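One contact in two related proteins. Structure 1 is FMN reductase [NAD(P)H] from Bacillus subtilis, which catalyses the interconversion of FMN and its reduced form with NADH or NADPH, and also reduces nitroaromatic compounds, quinones, chromates and azo dyes: PDB 1ZCH (chain A, 1.85 Å), residues Cys80-Arg85 and Lys153-Leu158. Structure 2 is FMN reductase (NADPH) from Bacillus subtilis: PDB 3N2S (chain B, 1.95 Å), residues Cys80-Arg85 and Asp153-Leu158. Both blocks share one frame: the second was fitted to the first on N, CA, C and O of the twelve residues, RMSD 0.32 Å. Numbering follows each deposited sequence.

Structure 1 (1ZCH); sequences CADFNR and KYVFPL.
Ala-81 and Phe-156 form a hydrogen-bonded antiparallel pair where strand 75-82 meets strand 155-164, the two central strands of the four-stranded nitroreductase sheet. Ala-81 N donates to Phe-156 O at 2.9 Å, and Phe-156 N to Ala-81 O. Just before helix 84-94 begins, Phe-83 N donates to Tyr-154 O at 2.8 Å. With its CG in the crowded position (chi1 66°), Phe-156 lays one ring face over the Ala-81 methyl group, Phe-156 CZ 3.4 Å from Ala-81 CB. Phe-83 CB lies 3.7 Å from Tyr-154 O, and its ring runs on to Ser-106 and Val-109. On Asn-84, CB meets Val-155 CG2 at 3.7 Å and CG lies 4.1 Å from Lys-153 O. Further out, OD1 accepts from a water that also donates to Lys-153 O, and ND2 bonds to Gln-190 and Tyr-187 of the second subunit. Tyr-154 CB packs 3.7 Å from Asn-84 N. By accepting from Arg-85 N, Asp-82 OD1 holds the turn from strand into helix, while OD2 bonds to Thr-47 and ties this turn to Tyr-187 of the second subunit.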
loop_
_atom_site.group_PDB
_atom_site.type_symbol
_atom_site.label_atom_id
_atom_site.label_comp_id
_atom_site.label_asym_id
_atom_site.label_seq_id
_atom_site.Cartn_x
_atom_site.Cartn_y
_atom_site.Cartn_z
ATOM N N CYS A 80 -2.284 9.203 5.404
ATOM C CA CYS A 80 -1.599 9.002 6.677
ATOM C C CYS A 80 -1.969 7.677 7.317
ATOM O O CYS A 80 -3.107 7.229 7.208
ATOM C CB CYS A 80 -1.989 10.099 7.676
ATOM S SG CYS A 80 -1.834 11.798 7.099
ATOM N N ALA A 81 -1.002 7.055 7.983
ATOM C CA ALA A 81 -1.274 5.832 8.724
ATOM C C ALA A 81 -2.032 6.414 9.917
ATOM O O ALA A 81 -1.658 7.478 10.422
ATOM C CB ALA A 81 0.027 5.188 9.182
ATOM N N ASP A 82 -3.083 5.742 10.373
ATOM C CA ASP A 82 -3.874 6.274 11.479
ATOM C C ASP A 82 -4.256 5.233 12.526
ATOM O O ASP A 82 -5.008 4.299 12.241
ATOM C CB ASP A 82 -5.154 6.921 10.924
ATOM C CG ASP A 82 -5.943 7.691 11.982
ATOM O OD1 ASP A 82 -6.097 7.192 13.116
ATOM O OD2 ASP A 82 -6.433 8.796 11.666
ATOM N N PHE A 83 -3.721 5.392 13.733
ATOM C CA PHE A 83 -4.054 4.503 14.842
ATOM C C PHE A 83 -4.689 5.355 15.942
ATOM O O PHE A 83 -4.806 4.929 17.096
ATOM C CB PHE A 83 -2.805 3.772 15.357
ATOM C CG PHE A 83 -2.502 2.501 14.609
ATOM C CD1 PHE A 83 -3.019 1.284 15.040
ATOM C CD2 PHE A 83 -1.737 2.529 13.443
ATOM C CE1 PHE A 83 -2.782 0.105 14.321
ATOM C CE2 PHE A 83 -1.494 1.359 12.715
ATOM C CZ PHE A 83 -2.018 0.147 13.155
ATOM N N ASN A 84 -5.099 6.570 15.574
ATOM C CA ASN A 84 -5.757 7.470 16.525
ATOM C C ASN A 84 -7.200 7.000 16.713
ATOM O O ASN A 84 -7.722 6.987 17.829
ATOM C CB ASN A 84 -5.741 8.919 16.020
ATOM C CG ASN A 84 -6.504 9.864 16.938
ATOM O OD1 ASN A 84 -6.288 9.875 18.153
ATOM N ND2 ASN A 84 -7.398 10.660 16.363
ATOM N N ARG A 85 -7.859 6.616 15.623
ATOM C CA ARG A 85 -9.221 6.113 15.762
ATOM C C ARG A 85 -9.166 4.835 16.606
ATOM O O ARG A 85 -10.085 4.547 17.371
ATOM C CB ARG A 85 -9.848 5.833 14.389
ATOM C CG ARG A 85 -10.307 7.096 13.651
ATOM C CD ARG A 85 -11.088 6.739 12.380
ATOM N NE ARG A 85 -10.224 6.068 11.416
ATOM C CZ ARG A 85 -9.551 6.693 10.457
ATOM N NH1 ARG A 85 -9.655 8.009 10.318
ATOM N NH2 ARG A 85 -8.743 6.005 9.661
ATOM N N LYS A 153 -1.357 12.487 17.866
ATOM C CA LYS A 153 -0.527 11.337 18.191
ATOM C C LYS A 153 -1.169 10.109 17.533
ATOM O O LYS A 153 -2.394 10.037 17.407
ATOM C CB LYS A 153 -0.467 11.166 19.713
ATOM C CG LYS A 153 0.411 10.031 20.208
ATOM C CD LYS A 153 0.468 10.044 21.730
ATOM C CE LYS A 153 1.316 8.913 22.283
ATOM N NZ LYS A 153 1.373 8.985 23.774
ATOM N N TYR A 154 -0.327 9.170 17.101
ATOM C CA TYR A 154 -0.737 7.924 16.440
ATOM C C TYR A 154 -1.112 8.083 14.970
ATOM O O TYR A 154 -1.679 7.177 14.359
ATOM C CB TYR A 154 -1.879 7.253 17.206
ATOM C CG TYR A 154 -1.495 6.921 18.629
ATOM C CD1 TYR A 154 -0.397 6.104 18.902
ATOM C CD2 TYR A 154 -2.205 7.452 19.705
ATOM C CE1 TYR A 154 -0.014 5.828 20.211
ATOM C CE2 TYR A 154 -1.830 7.180 21.018
ATOM C CZ TYR A 154 -0.738 6.370 21.265
ATOM O OH TYR A 154 -0.381 6.092 22.565
ATOM N N VAL A 155 -0.784 9.241 14.408
ATOM C CA VAL A 155 -1.040 9.518 13.000
ATOM C C VAL A 155 0.265 10.031 12.395
ATOM O O VAL A 155 0.924 10.897 12.975
ATOM C CB VAL A 155 -2.127 10.608 12.816
ATOM C CG1 VAL A 155 -2.315 10.922 11.324
ATOM C CG2 VAL A 155 -3.440 10.146 13.433
ATOM N N PHE A 156 0.660 9.480 11.254
ATOM C CA PHE A 156 1.872 9.956 10.594
ATOM C C PHE A 156 1.730 9.937 9.078
ATOM O O PHE A 156 1.117 9.033 8.502
ATOM C CB PHE A 156 3.114 9.172 11.066
ATOM C CG PHE A 156 3.136 7.722 10.675
ATOM C CD1 PHE A 156 3.591 7.330 9.420
ATOM C CD2 PHE A 156 2.761 6.738 11.587
ATOM C CE1 PHE A 156 3.679 5.976 9.081
ATOM C CE2 PHE A 156 2.844 5.383 11.260
ATOM C CZ PHE A 156 3.306 5.000 10.004
ATOM N N PRO A 157 2.274 10.964 8.411
ATOM C CA PRO A 157 2.196 11.070 6.952
ATOM C C PRO A 157 3.030 10.024 6.232
ATOM O O PRO A 157 4.164 9.741 6.618
ATOM C CB PRO A 157 2.693 12.485 6.692
ATOM C CG PRO A 157 3.761 12.636 7.738
ATOM C CD PRO A 157 3.086 12.061 8.972
ATOM N N LEU A 158 2.456 9.441 5.187
ATOM C CA LEU A 158 3.171 8.444 4.401
ATOM C C LEU A 158 3.385 8.930 2.974
ATOM O O LEU A 158 4.502 8.894 2.462
ATOM C CB LEU A 158 2.409 7.118 4.410
ATOM C CG LEU A 158 2.611 6.364 5.727
ATOM C CD1 LEU A 158 1.619 5.230 5.857
ATOM C CD2 LEU A 158 4.047 5.846 5.775
HETATM O O HOH W 1 -4.124 10.811 19.371
#

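Structure 2 (3N2S); sequences CADLYR and DHVLPL.
Across the strands, Ala-81 and Leu-156 form a hydrogen-bonded antiparallel pair. Ala-81 N donates to Leu-156 O at 2.9 Å, and Leu-156 N to Ala-81 O. Just before helix 84-92 begins, Leu-83 N donates to His-154 O at 2.8 Å. Leu-156 reaches Ala-81 with its root, Leu-156 CB to Ala-81 CB 4.2 Å; with CG anti to the backbone N (chi1 -171°), its branches lead away from Ala-81. Leu-83 CB lies 4.0 Å from His-154 O, and its side chain also touches Phe-246. On Tyr-84, CB meets Val-155 CG2 at 3.5 Å and CG lies 3.8 Å from Asp-153 O. Further out, CD1 comes 3.4 Å from Asp-153 O, and the ring meets that of Tyr-187 of the second subunit, planes at about 90°. His-154 CB packs 3.5 Å from Tyr-84 N, and its NE2 makes a weak bond to Ser-98. By accepting from Arg-85 N, Asp-82 OD1 holds the turn from strand into helix, while OD2 bonds to Ser-47 and ties this turn to Tyr-187 of the second subunit.

Comparison
The backbone ladder is kept: Ala-81(A) and Phe-156(A) exchange the same bonds as Ala-81(B) and Leu-156(B), and the bond from Phe-83(A) N to Tyr-154(A) O recurs from Leu-83(B) N to His-154(B) O. Asp-82(A) OD1 accepts from Arg-85(A) N as Asp-82(B) OD1 does from Arg-85(B) N. At Asn-84(A) against Tyr-84(B), ring carbons stand where the amide ends were, CD2 of Tyr-84(B) 0.3 Å apart from ND2 of Asn-84(A); CE1, CZ and OH of Tyr-84(B) reach beyond, without a counterpart. The water joining OD1 of Asn-84(A) to Lys-153(A) O stands 2.2 Å apart from the place of CE1 of Tyr-84(B), so a water there would probably clash with the ring. Lys-153(A) is exchanged for Asp-153(B). The imidazole of His-154(B) lies over the Tyr-154(A) ring, their CE1 atoms 0.2 Å apart, but nothing matches the hydroxyl. CE1, CE2 and CZ of Phe-83(A) and CD1 of Leu-83(B) lack counterparts, while both CB atoms still touch the carbonyl O of Tyr-154(A) or His-154(B). The CB atoms of Phe-156(A) and Leu-156(B) are 1.1 Å apart after superposition; the ring atoms beyond CG of Phe-156(A) have no counterpart, nor have CD1 and CD2 of Leu-156(B), yet both side chains touch Ala-81(A) or Ala-81(B). Leu-158(B) has its CG 0.8 Å apart from that of Leu-158(A), leaving the place of CD2 of Leu-158(A).

Structure 2 (3N2S)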
loop_
_atom_site.group_PDB
_atom_site.type_symbol
_atom_site.label_atom_id
_atom_site.label_comp_id
_atom_site.label_asym_id
_atom_site.label_seq_id
_atom_site.Cartn_x
_atom_site.Cartn_y
_atom_site.Cartn_z
ATOM N N CYS B 80 -2.290 8.988 5.405
ATOM C CA CYS B 80 -1.672 8.803 6.730
ATOM C C CYS B 80 -1.923 7.433 7.271
ATOM O O CYS B 80 -3.051 6.953 7.171
ATOM C CB CYS B 80 -2.200 9.829 7.734
ATOM S SG CYS B 80 -2.095 11.546 7.200
ATOM N N ALA B 81 -0.925 6.877 8.000
ATOM C CA ALA B 81 -1.117 5.690 8.826
ATOM C C ALA B 81 -1.906 6.273 10.002
ATOM O O ALA B 81 -1.580 7.375 10.468
ATOM C CB ALA B 81 0.231 5.138 9.290
ATOM N N ASP B 82 -3.001 5.621 10.412
ATOM C CA ASP B 82 -3.846 6.153 11.486
ATOM C C ASP B 82 -4.239 5.080 12.490
ATOM O O ASP B 82 -5.037 4.204 12.174
ATOM C CB ASP B 82 -5.115 6.848 10.908
ATOM C CG ASP B 82 -6.001 7.605 11.900
ATOM O OD1 ASP B 82 -6.002 7.250 13.093
ATOM O OD2 ASP B 82 -6.775 8.479 11.459
ATOM N N LEU B 83 -3.726 5.209 13.712
ATOM C CA LEU B 83 -4.090 4.346 14.848
ATOM C C LEU B 83 -4.725 5.194 15.963
ATOM O O LEU B 83 -5.102 4.684 17.028
ATOM C CB LEU B 83 -2.892 3.528 15.323
ATOM C CG LEU B 83 -2.406 2.454 14.314
ATOM C CD1 LEU B 83 -1.111 1.828 14.729
ATOM C CD2 LEU B 83 -3.471 1.387 14.066
ATOM N N TYR B 84 -4.875 6.495 15.688
ATOM C CA TYR B 84 -5.508 7.455 16.610
ATOM C C TYR B 84 -7.002 7.134 16.752
ATOM O O TYR B 84 -7.548 7.195 17.858
ATOM C CB TYR B 84 -5.287 8.876 16.112
ATOM C CG TYR B 84 -6.032 9.950 16.880
ATOM C CD1 TYR B 84 -5.492 10.508 18.035
ATOM C CD2 TYR B 84 -7.241 10.458 16.414
ATOM C CE1 TYR B 84 -6.146 11.536 18.718
ATOM C CE2 TYR B 84 -7.905 11.487 17.089
ATOM C CZ TYR B 84 -7.346 12.031 18.234
ATOM O OH TYR B 84 -8.009 13.027 18.915
ATOM N N ARG B 85 -7.656 6.772 15.629
ATOM C CA ARG B 85 -9.066 6.367 15.583
ATOM C C ARG B 85 -9.303 5.229 16.596
ATOM O O ARG B 85 -10.248 5.291 17.386
ATOM C CB ARG B 85 -9.397 5.881 14.156
ATOM C CG ARG B 85 -10.841 5.376 13.940
ATOM C CD ARG B 85 -11.119 4.960 12.496
ATOM N NE ARG B 85 -10.916 6.088 11.577
ATOM C CZ ARG B 85 -9.974 6.133 10.636
ATOM N NH1 ARG B 85 -9.176 5.088 10.435
ATOM N NH2 ARG B 85 -9.827 7.217 9.887
ATOM N N ASP B 153 -1.256 12.495 17.793
ATOM C CA ASP B 153 -0.370 11.353 18.013
ATOM C C ASP B 153 -1.028 10.120 17.403
ATOM O O ASP B 153 -2.245 10.122 17.218
ATOM C CB ASP B 153 -0.085 11.131 19.501
ATOM C CG ASP B 153 1.386 10.912 19.743
ATOM O OD1 ASP B 153 1.797 9.741 19.870
ATOM O OD2 ASP B 153 2.147 11.914 19.726
ATOM N N HIS B 154 -0.222 9.109 17.022
ATOM C CA HIS B 154 -0.713 7.873 16.367
ATOM C C HIS B 154 -1.207 8.098 14.936
ATOM O O HIS B 154 -1.928 7.260 14.385
ATOM C CB HIS B 154 -1.740 7.104 17.225
ATOM C CG HIS B 154 -1.204 6.762 18.575
ATOM N ND1 HIS B 154 -0.182 5.848 18.729
ATOM C CD2 HIS B 154 -1.526 7.276 19.779
ATOM C CE1 HIS B 154 0.071 5.815 20.027
ATOM N NE2 HIS B 154 -0.709 6.663 20.697
ATOM N N VAL B 155 -0.814 9.235 14.347
ATOM C CA VAL B 155 -1.130 9.573 12.954
ATOM C C VAL B 155 0.206 9.914 12.279
ATOM O O VAL B 155 0.949 10.767 12.774
ATOM C CB VAL B 155 -2.214 10.675 12.770
ATOM C CG1 VAL B 155 -2.406 11.020 11.292
ATOM C CG2 VAL B 155 -3.545 10.249 13.370
ATOM N N LEU B 156 0.538 9.190 11.195
ATOM C CA LEU B 156 1.788 9.421 10.492
ATOM C C LEU B 156 1.546 9.710 9.006
ATOM O O LEU B 156 1.206 8.781 8.263
ATOM C CB LEU B 156 2.740 8.201 10.653
ATOM C CG LEU B 156 4.192 8.389 10.148
ATOM C CD1 LEU B 156 4.995 9.338 11.086
ATOM C CD2 LEU B 156 4.917 7.058 10.080
ATOM N N PRO B 157 1.784 10.954 8.527
ATOM C CA PRO B 157 1.669 11.204 7.069
ATOM C C PRO B 157 2.746 10.367 6.349
ATOM O O PRO B 157 3.867 10.263 6.825
ATOM C CB PRO B 157 1.922 12.714 6.939
ATOM C CG PRO B 157 1.691 13.280 8.358
ATOM C CD PRO B 157 2.214 12.175 9.248
ATOM N N LEU B 158 2.360 9.671 5.275
ATOM C CA LEU B 158 3.260 8.765 4.556
ATOM C C LEU B 158 3.674 9.344 3.217
ATOM O O LEU B 158 4.845 9.271 2.847
ATOM C CB LEU B 158 2.563 7.395 4.326
ATOM C CG LEU B 158 1.941 6.717 5.558
ATOM C CD1 LEU B 158 1.264 5.416 5.165
ATOM C CD2 LEU B 158 3.017 6.440 6.629
#